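Local coordinates for putative iron-regulated protein A (PDB 4ECG), which binds calcium ions and, as an imelysin-like member of peptidase family M75, is a putative metalloendopeptidase, at residues Asp109-Asp114 / Ser278-Asn283; Thr252-Ala257 / Leu274-Trp279. All coordinates share one frame; numbering follows the deposited sequence.

Following the chain from the N terminus, 109-114 comes first, in the loop between helices 104-109 and 115-124. Segment 252-257 follows much later, on helix 239-259. Segment 274-279 starts on helix 271-275 and runs into the loop before helix 284-300, a loop that also holds 278-283. Interaction 2 closes a short loop, with 16 residues between its segments. Interaction 1 closes a long one, with 163 residues between, and the loop of interaction 2 nests inside it. The second segments overlap, sharing Ser278 and Trp279. Trp111 of interaction 1 also packs on Leu274 O and Val276 O. Together they tie helix 239-259 to the loop after helix 104-109.

Interaction 1: Asp109-Asp114 / Ser278-Asn283; sequences DSWPLD and SWYSWN. With CA (calcium ion), chain F; CA (calcium ion), chain K.
Two loops meet here with their backbones well apart, the nearest CA atoms being those of Trp111 and Ser278, 9.0 Å apart, so the side chains of Trp111 and Leu113 must reach across to Trp279 and Tyr280. Trp111 carries most of the contact. Its CG is anti to the backbone N (chi1 -174°), which sends the indole out from its loop. The six-membered ring turns its edge to the face of Tyr280 in an offset edge-to-face pair, with planes at 72°. Trp111 CZ3 lies 3.6 Å from Tyr280 CE2. The same indole meets Trp279 rim to rim, Trp111 CZ2 lying 3.9 Å from Trp279 CD1. Tyr280 sets its CD1 over the Trp279 ring, so the three form an aromatic cluster. Leu113 CD1 comes to the edge of the Tyr280 ring, 4.1 Å from CE2. The phenol is tied to the first loop through a water that bonds to Tyr280 OH and accepts from Leu113 N, both at 3.0 Å. Without the Tyr280 ring, as with an alanine here, the edge of Trp111 would probably lose its facing ring and the water its phenol partner. The first loop also holds metal. Asp109 OD2 binds one calcium ion at 2.5 Å, with Glu92 as the other protein ligand, and Arg85 forms a salt bridge to OD1. Trp111 O binds a second calcium ion at 2.3 Å, with three waters. The chemistry joins apolar ring packing to a water bridge, and Trp111 packs its indole against Trp279 and Tyr280 while its carbonyl binds metal.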
ATOM      1  N   ASP A 109      -5.446   6.767  -4.001  1.00 47.07           N
ATOM      2  CA  ASP A 109      -5.298   6.646  -2.559  1.00 49.22           C
ATOM      3  C   ASP A 109      -4.670   7.869  -1.907  1.00 51.27           C
ATOM      4  O   ASP A 109      -3.855   7.748  -0.993  1.00 49.59           O
ATOM      5  CB  ASP A 109      -4.493   5.365  -2.263  1.00 52.61           C
ATOM      6  CG  ASP A 109      -4.666   4.823  -0.809  1.00 58.47           C
ATOM      7  OD1 ASP A 109      -5.727   5.016  -0.160  1.00 53.15           O
ATOM      8  OD2 ASP A 109      -3.708   4.137  -0.340  1.00 59.65           O
ATOM      9  N   SER A 110      -5.123   9.052  -2.306  1.00 47.85           N
ATOM     10  CA  SER A 110      -4.633  10.256  -1.664  1.00 44.96           C
ATOM     11  C   SER A 110      -5.175  10.419  -0.242  1.00 46.13           C
ATOM     12  O   SER A 110      -6.354  10.155   0.045  1.00 41.74           O
ATOM     13  CB  SER A 110      -4.930  11.504  -2.520  1.00 46.22           C
ATOM     14  OG  SER A 110      -4.262  11.434  -3.775  1.00 40.25           O
ATOM     15  N   TRP A 111      -4.286  10.882   0.634  1.00 49.33           N
ATOM     16  CA  TRP A 111      -4.607  11.272   1.996  1.00 46.49           C
ATOM     17  C   TRP A 111      -3.687  12.411   2.425  1.00 48.97           C
ATOM     18  O   TRP A 111      -2.483  12.426   2.081  1.00 52.27           O
ATOM     19  CB  TRP A 111      -4.411  10.064   2.916  1.00 45.85           C
ATOM     20  CG  TRP A 111      -4.843  10.325   4.323  1.00 46.95           C
ATOM     21  CD1 TRP A 111      -4.044  10.599   5.421  1.00 49.45           C
ATOM     22  CD2 TRP A 111      -6.215  10.403   4.826  1.00 47.15           C
ATOM     23  NE1 TRP A 111      -4.809  10.857   6.535  1.00 47.60           N
ATOM     24  CE2 TRP A 111      -6.116  10.761   6.240  1.00 46.97           C
ATOM     25  CE3 TRP A 111      -7.468  10.303   4.247  1.00 49.15           C
ATOM     26  CZ2 TRP A 111      -7.237  10.941   7.023  1.00 46.21           C
ATOM     27  CZ3 TRP A 111      -8.594  10.476   5.040  1.00 47.95           C
ATOM     28  CH2 TRP A 111      -8.483  10.777   6.401  1.00 48.49           C
ATOM     29  N   PRO A 112      -4.232  13.411   3.144  1.00 51.62           N
ATOM     30  CA  PRO A 112      -5.659  13.629   3.455  1.00 52.91           C
ATOM     31  C   PRO A 112      -6.455  14.178   2.262  1.00 52.35           C
ATOM     32  O   PRO A 112      -5.896  14.416   1.185  1.00 57.40           O
ATOM     33  CB  PRO A 112      -5.621  14.679   4.583  1.00 54.26           C
ATOM     34  CG  PRO A 112      -4.381  15.438   4.303  1.00 56.25           C
ATOM     35  CD  PRO A 112      -3.388  14.465   3.723  1.00 51.84           C
ATOM     36  N   LEU A 113      -7.743  14.391   2.496  1.00 48.63           N
ATOM     37  CA  LEU A 113      -8.661  14.801   1.485  1.00 50.51           C
ATOM     38  C   LEU A 113      -8.916  16.298   1.587  1.00 48.45           C
ATOM     39  O   LEU A 113      -8.791  16.891   2.640  1.00 49.55           O
ATOM     40  CB  LEU A 113      -9.998  14.029   1.625  1.00 45.58           C
ATOM     41  CG  LEU A 113      -9.942  12.510   1.519  1.00 45.85           C
ATOM     42  CD1 LEU A 113     -11.309  11.928   1.957  1.00 40.46           C
ATOM     43  CD2 LEU A 113      -9.523  12.036   0.118  1.00 43.43           C
ATOM     44  N   ASP A 114      -9.319  16.890   0.465  1.00 48.95           N
ATOM     45  CA  ASP A 114      -9.834  18.217   0.456  1.00 45.29           C
ATOM     46  C   ASP A 114     -11.330  18.192   0.779  1.00 47.77           C
ATOM     47  O   ASP A 114     -12.206  18.207  -0.114  1.00 44.67           O
ATOM     48  CB  ASP A 114      -9.553  18.859  -0.892  1.00 50.41           C
ATOM     49  CG  ASP A 114     -10.192  20.261  -1.041  1.00 49.81           C
ATOM     50  OD1 ASP A 114     -10.669  20.813  -0.034  1.00 55.49           O
ATOM     51  OD2 ASP A 114     -10.202  20.793  -2.167  1.00 54.53           O
ATOM     52  N   SER A 278      -7.319   6.072   7.120  1.00 44.78           N
ATOM     53  CA  SER A 278      -8.342   5.017   7.283  1.00 41.72           C
ATOM     54  C   SER A 278      -8.962   5.036   8.682  1.00 45.36           C
ATOM     55  O   SER A 278      -9.535   4.076   9.116  1.00 43.26           O
ATOM     56  CB  SER A 278      -7.815   3.620   7.004  1.00 41.51           C
ATOM     57  OG  SER A 278      -7.351   3.544   5.687  1.00 43.50           O
ATOM     58  N   TRP A 279      -8.933   6.164   9.360  1.00 42.89           N
ATOM     59  CA  TRP A 279      -9.761   6.297  10.517  1.00 44.71           C
ATOM     60  C   TRP A 279     -11.242   6.290  10.271  1.00 44.71           C
ATOM     61  O   TRP A 279     -12.014   5.970  11.180  1.00 50.11           O
ATOM     62  CB  TRP A 279      -9.340   7.527  11.322  1.00 47.03           C
ATOM     63  CG  TRP A 279      -9.928   8.855  10.944  1.00 47.50           C
ATOM     64  CD1 TRP A 279      -9.375   9.816  10.117  1.00 47.35           C
ATOM     65  CD2 TRP A 279     -11.161   9.460  11.455  1.00 46.84           C
ATOM     66  NE1 TRP A 279     -10.178  10.922  10.037  1.00 46.46           N
ATOM     67  CE2 TRP A 279     -11.238  10.796  10.851  1.00 46.79           C
ATOM     68  CE3 TRP A 279     -12.159   9.046  12.304  1.00 48.36           C
ATOM     69  CZ2 TRP A 279     -12.267  11.665  11.114  1.00 46.63           C
ATOM     70  CZ3 TRP A 279     -13.200   9.929  12.568  1.00 54.17           C
ATOM     71  CH2 TRP A 279     -13.257  11.209  11.962  1.00 54.39           C
ATOM     72  N   TYR A 280     -11.700   6.636   9.082  1.00 43.75           N
ATOM     73  CA  TYR A 280     -13.159   6.598   8.863  1.00 42.44           C
ATOM     74  C   TYR A 280     -13.715   5.197   9.112  1.00 43.73           C
ATOM     75  O   TYR A 280     -14.767   5.030   9.743  1.00 44.86           O
ATOM     76  CB  TYR A 280     -13.550   7.083   7.446  1.00 41.31           C
ATOM     77  CG  TYR A 280     -13.055   8.471   7.083  1.00 42.77           C
ATOM     78  CD1 TYR A 280     -13.026   9.517   8.027  1.00 45.03           C
ATOM     79  CD2 TYR A 280     -12.631   8.758   5.799  1.00 44.79           C
ATOM     80  CE1 TYR A 280     -12.592  10.795   7.672  1.00 47.21           C
ATOM     81  CE2 TYR A 280     -12.170  10.013   5.464  1.00 42.99           C
ATOM     82  CZ  TYR A 280     -12.156  11.036   6.382  1.00 45.57           C
ATOM     83  OH  TYR A 280     -11.670  12.306   6.012  1.00 49.87           O
ATOM     84  N   SER A 281     -12.975   4.189   8.651  1.00 43.27           N
ATOM     85  CA  SER A 281     -13.419   2.825   8.673  1.00 42.75           C
ATOM     86  C   SER A 281     -12.682   1.986   9.710  1.00 43.89           C
ATOM     87  O   SER A 281     -13.005   0.785   9.863  1.00 40.00           O
ATOM     88  CB  SER A 281     -13.213   2.189   7.290  1.00 43.49           C
ATOM     89  OG  SER A 281     -11.850   2.127   6.964  1.00 39.17           O
ATOM     90  N   TRP A 282     -11.722   2.586  10.405  1.00 40.43           N
ATOM     91  CA  TRP A 282     -10.841   1.834  11.340  1.00 43.00           C
ATOM     92  C   TRP A 282     -10.106   0.726  10.607  1.00 43.23           C
ATOM     93  O   TRP A 282     -10.174  -0.420  10.995  1.00 44.94           O
ATOM     94  CB  TRP A 282     -11.633   1.223  12.516  1.00 39.81           C
ATOM     95  CG  TRP A 282     -12.327   2.197  13.452  1.00 45.45           C
ATOM     96  CD1 TRP A 282     -12.513   3.565  13.280  1.00 46.39           C
ATOM     97  CD2 TRP A 282     -12.997   1.897  14.747  1.00 43.64           C
ATOM     98  NE1 TRP A 282     -13.208   4.099  14.330  1.00 48.60           N
ATOM     99  CE2 TRP A 282     -13.514   3.166  15.240  1.00 47.44           C
ATOM    100  CE3 TRP A 282     -13.223   0.745  15.488  1.00 46.44           C
ATOM    101  CZ2 TRP A 282     -14.212   3.265  16.439  1.00 51.35           C
ATOM    102  CZ3 TRP A 282     -13.936   0.836  16.692  1.00 46.21           C
ATOM    103  CH2 TRP A 282     -14.421   2.066  17.158  1.00 50.05           C
ATOM    104  N   ASN A 283      -9.436   1.047   9.506  1.00 43.38           N
ATOM    105  CA  ASN A 283      -8.721   0.047   8.746  1.00 44.90           C
ATOM    106  C   ASN A 283      -7.239   0.296   8.865  1.00 43.07           C
ATOM    107  O   ASN A 283      -6.471  -0.304   8.149  1.00 42.39           O
ATOM    108  CB  ASN A 283      -9.168   0.040   7.262  1.00 45.09           C
ATOM    109  CG  ASN A 283      -9.240  -1.371   6.636  1.00 44.41           C
ATOM    110  OD1 ASN A 283     -10.155  -2.183   6.915  1.00 43.89           O
ATOM    111  ND2 ASN A 283      -8.333  -1.620   5.698  1.00 43.26           N
TER
HETATM  112 CA    CA F 504      -1.813   4.022   1.355  1.00 93.49          CA
HETATM  113 CA    CA K 509      -0.191  12.450   1.646  1.00 79.86          CA
HETATM  114  O   HOH W   1      -1.502  12.690  -0.346  1.00 50.94           O
HETATM  115  O   HOH W   2      -9.251  13.880   5.079  1.00 46.36           O
HETATM  116  O   HOH W   3       0.079  13.509   3.837  1.00 72.46           O
HETATM  117  O   HOH W   4      -0.887  10.122   1.305  1.00 62.57           O

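Interaction 2: Thr252-Ala257 / Leu274-Trp279; sequences TDPVTA and LAVESW. With CA (calcium ion), chain H.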
ATOM      1  N   THR A 252       4.171   7.431  12.932  1.00 50.83           N
ATOM      2  CA  THR A 252       4.840   8.492  13.726  1.00 52.87           C
ATOM      3  C   THR A 252       4.100   9.808  13.609  1.00 52.79           C
ATOM      4  O   THR A 252       3.870  10.459  14.624  1.00 53.60           O
ATOM      5  CB  THR A 252       6.370   8.601  13.444  1.00 52.09           C
ATOM      6  OG1 THR A 252       6.994   7.364  13.830  1.00 51.83           O
ATOM      7  CG2 THR A 252       7.050   9.735  14.232  1.00 52.83           C
ATOM      8  N   ASP A 253       3.640  10.152  12.411  1.00 52.33           N
ATOM      9  CA  ASP A 253       3.168  11.526  12.157  1.00 54.17           C
ATOM     10  C   ASP A 253       1.849  11.855  12.884  1.00 52.19           C
ATOM     11  O   ASP A 253       1.700  12.982  13.406  1.00 54.32           O
ATOM     12  CB  ASP A 253       3.078  11.892  10.633  1.00 55.11           C
ATOM     13  CG  ASP A 253       4.478  12.095   9.933  1.00 61.14           C
ATOM     14  OD1 ASP A 253       5.544  12.144  10.634  1.00 63.56           O
ATOM     15  OD2 ASP A 253       4.491  12.217   8.651  1.00 70.01           O
ATOM     16  N   PRO A 254       0.885  10.919  12.890  1.00 47.04           N
ATOM     17  CA  PRO A 254      -0.332  11.127  13.710  1.00 48.68           C
ATOM     18  C   PRO A 254      -0.059  11.163  15.239  1.00 47.89           C
ATOM     19  O   PRO A 254      -0.690  11.921  15.979  1.00 50.42           O
ATOM     20  CB  PRO A 254      -1.224   9.929  13.313  1.00 47.08           C
ATOM     21  CG  PRO A 254      -0.784   9.560  11.931  1.00 46.16           C
ATOM     22  CD  PRO A 254       0.708   9.804  11.938  1.00 49.00           C
ATOM     23  N   VAL A 255       0.913  10.385  15.698  1.00 50.16           N
ATOM     24  CA  VAL A 255       1.288  10.394  17.112  1.00 51.92           C
ATOM     25  C   VAL A 255       1.935  11.697  17.432  1.00 53.80           C
ATOM     26  O   VAL A 255       1.655  12.237  18.478  1.00 57.54           O
ATOM     27  CB  VAL A 255       2.152   9.169  17.508  1.00 53.99           C
ATOM     28  CG1 VAL A 255       2.690   9.244  18.950  1.00 53.49           C
ATOM     29  CG2 VAL A 255       1.315   7.936  17.302  1.00 49.63           C
ATOM     30  N   THR A 256       2.752  12.253  16.534  1.00 55.90           N
ATOM     31  CA  THR A 256       3.376  13.549  16.856  1.00 53.53           C
ATOM     32  C   THR A 256       2.273  14.605  17.047  1.00 52.88           C
ATOM     33  O   THR A 256       2.270  15.358  18.036  1.00 63.30           O
ATOM     34  CB  THR A 256       4.371  14.022  15.772  1.00 55.24           C
ATOM     35  OG1 THR A 256       5.375  13.033  15.604  1.00 52.66           O
ATOM     36  CG2 THR A 256       5.048  15.434  16.168  1.00 52.75           C
ATOM     37  N   ALA A 257       1.317  14.615  16.122  1.00 52.14           N
ATOM     38  CA  ALA A 257       0.202  15.560  16.129  1.00 52.18           C
ATOM     39  C   ALA A 257      -0.606  15.401  17.399  1.00 54.92           C
ATOM     40  O   ALA A 257      -0.939  16.385  18.043  1.00 66.22           O
ATOM     41  CB  ALA A 257      -0.691  15.359  14.879  1.00 46.06           C
ATOM     42  N   LEU A 274      -7.246  13.258  12.959  1.00 48.94           N
ATOM     43  CA  LEU A 274      -7.385  13.641  11.546  1.00 50.06           C
ATOM     44  C   LEU A 274      -6.224  13.173  10.682  1.00 47.74           C
ATOM     45  O   LEU A 274      -6.439  12.942   9.508  1.00 44.48           O
ATOM     46  CB  LEU A 274      -7.644  15.165  11.326  1.00 52.22           C
ATOM     47  CG  LEU A 274      -8.980  15.774  11.833  1.00 54.39           C
ATOM     48  CD1 LEU A 274      -8.993  17.289  11.746  1.00 50.29           C
ATOM     49  CD2 LEU A 274     -10.192  15.226  11.116  1.00 56.67           C
ATOM     50  N   ALA A 275      -5.008  13.024  11.227  1.00 48.83           N
ATOM     51  CA  ALA A 275      -3.873  12.566  10.402  1.00 47.73           C
ATOM     52  C   ALA A 275      -3.874  11.050  10.189  1.00 44.79           C
ATOM     53  O   ALA A 275      -3.101  10.563   9.375  1.00 46.37           O
ATOM     54  CB  ALA A 275      -2.526  13.027  10.960  1.00 45.48           C
ATOM     55  N   VAL A 276      -4.702  10.297  10.908  1.00 45.87           N
ATOM     56  CA  VAL A 276      -4.681   8.798  10.785  1.00 43.96           C
ATOM     57  C   VAL A 276      -5.360   8.333   9.512  1.00 43.61           C
ATOM     58  O   VAL A 276      -6.562   8.432   9.385  1.00 43.19           O
ATOM     59  CB  VAL A 276      -5.373   8.080  11.991  1.00 45.75           C
ATOM     60  CG1 VAL A 276      -5.461   6.540  11.772  1.00 41.80           C
ATOM     61  CG2 VAL A 276      -4.700   8.464  13.304  1.00 43.57           C
ATOM     62  N   GLU A 277      -4.594   7.843   8.551  1.00 45.97           N
ATOM     63  CA  GLU A 277      -5.166   7.279   7.348  1.00 44.74           C
ATOM     64  C   GLU A 277      -6.085   6.060   7.645  1.00 44.31           C
ATOM     65  O   GLU A 277      -5.649   5.129   8.297  1.00 48.38           O
ATOM     66  CB  GLU A 277      -4.021   6.865   6.410  1.00 49.15           C
ATOM     67  CG  GLU A 277      -4.470   6.626   4.969  1.00 55.60           C
ATOM     68  CD  GLU A 277      -3.318   6.468   3.954  1.00 64.68           C
ATOM     69  OE1 GLU A 277      -2.163   6.858   4.267  1.00 60.51           O
ATOM     70  OE2 GLU A 277      -3.595   5.952   2.826  1.00 60.36           O
ATOM     71  N   SER A 278      -7.319   6.072   7.120  1.00 44.78           N
ATOM     72  CA  SER A 278      -8.342   5.017   7.283  1.00 41.72           C
ATOM     73  C   SER A 278      -8.962   5.036   8.682  1.00 45.36           C
ATOM     74  O   SER A 278      -9.535   4.076   9.116  1.00 43.26           O
ATOM     75  CB  SER A 278      -7.815   3.620   7.004  1.00 41.51           C
ATOM     76  OG  SER A 278      -7.351   3.544   5.687  1.00 43.50           O
ATOM     77  N   TRP A 279      -8.933   6.164   9.360  1.00 42.89           N
ATOM     78  CA  TRP A 279      -9.761   6.297  10.517  1.00 44.71           C
ATOM     79  C   TRP A 279     -11.242   6.290  10.271  1.00 44.71           C
ATOM     80  O   TRP A 279     -12.014   5.970  11.180  1.00 50.11           O
ATOM     81  CB  TRP A 279      -9.340   7.527  11.322  1.00 47.03           C
ATOM     82  CG  TRP A 279      -9.928   8.855  10.944  1.00 47.50           C
ATOM     83  CD1 TRP A 279      -9.375   9.816  10.117  1.00 47.35           C
ATOM     84  CD2 TRP A 279     -11.161   9.460  11.455  1.00 46.84           C
ATOM     85  NE1 TRP A 279     -10.178  10.922  10.037  1.00 46.46           N
ATOM     86  CE2 TRP A 279     -11.238  10.796  10.851  1.00 46.79           C
ATOM     87  CE3 TRP A 279     -12.159   9.046  12.304  1.00 48.36           C
ATOM     88  CZ2 TRP A 279     -12.267  11.665  11.114  1.00 46.63           C
ATOM     89  CZ3 TRP A 279     -13.200   9.929  12.568  1.00 54.17           C
ATOM     90  CH2 TRP A 279     -13.257  11.209  11.962  1.00 54.39           C
TER
HETATM   91 CA    CA H 506       7.962  11.606   9.915  1.00 76.42          CA
HETATM   92  O   HOH W   5      10.354  11.279   9.483  1.00 58.72           O
HETATM   93  O   HOH W   6       7.953  11.384   7.171  1.00 47.36           O
HETATM   94  O   HOH W   7       7.714  13.877   8.935  1.00 68.99           O
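Val276 has CG1 anti to the backbone N (chi1 174°), which places CG2 beside that N and lets it reach Pro254. Pro254 lies on the side of helix 239-259 that faces 274-279, and its closed ring holds CB and CG in place there. Val276 CG2 lies 3.8 Å from Pro254 CB. The methyl of Ala275 sits alongside the same ring, its CB 4.0 Å from Pro254 CG. At this point the backbones come close, with the CA atoms of Pro254 and Ala275 5.1 Å apart. Pro254 CG also packs on the carbonyl oxygen of Ala275, at 3.6 Å. That oxygen takes a weak hydrogen bond from Trp111 NE1 as well. The contact is apolar and small, and one proline ring meets two neighbouring residues. Pro254 has no N-H to give to the preceding helical turn, and helix 239-259 is kinked there. The helical bonding continues across the proline: Thr252 O accepts from Thr256 N at 2.8 Å and from Thr256 OG1 at 3.1 Å. The hydroxyl lies above the carbonyl plane. One residue before the proline, Asp253 OD1 binds a calcium ion at 2.6 Å, together with Ser248 O and three waters. A type II beta turn runs from Val276 to Trp279, closed by a bond from Trp279 N to Val276 O. Glu277, in that turn, is hydrogen-bonded to His149 from helix 147-155. The arrangement is a proline-kinked helix packed against Ala275 and Val276, where helix 271-275 leads into the beta turn, within the mainly helical imelysin fold.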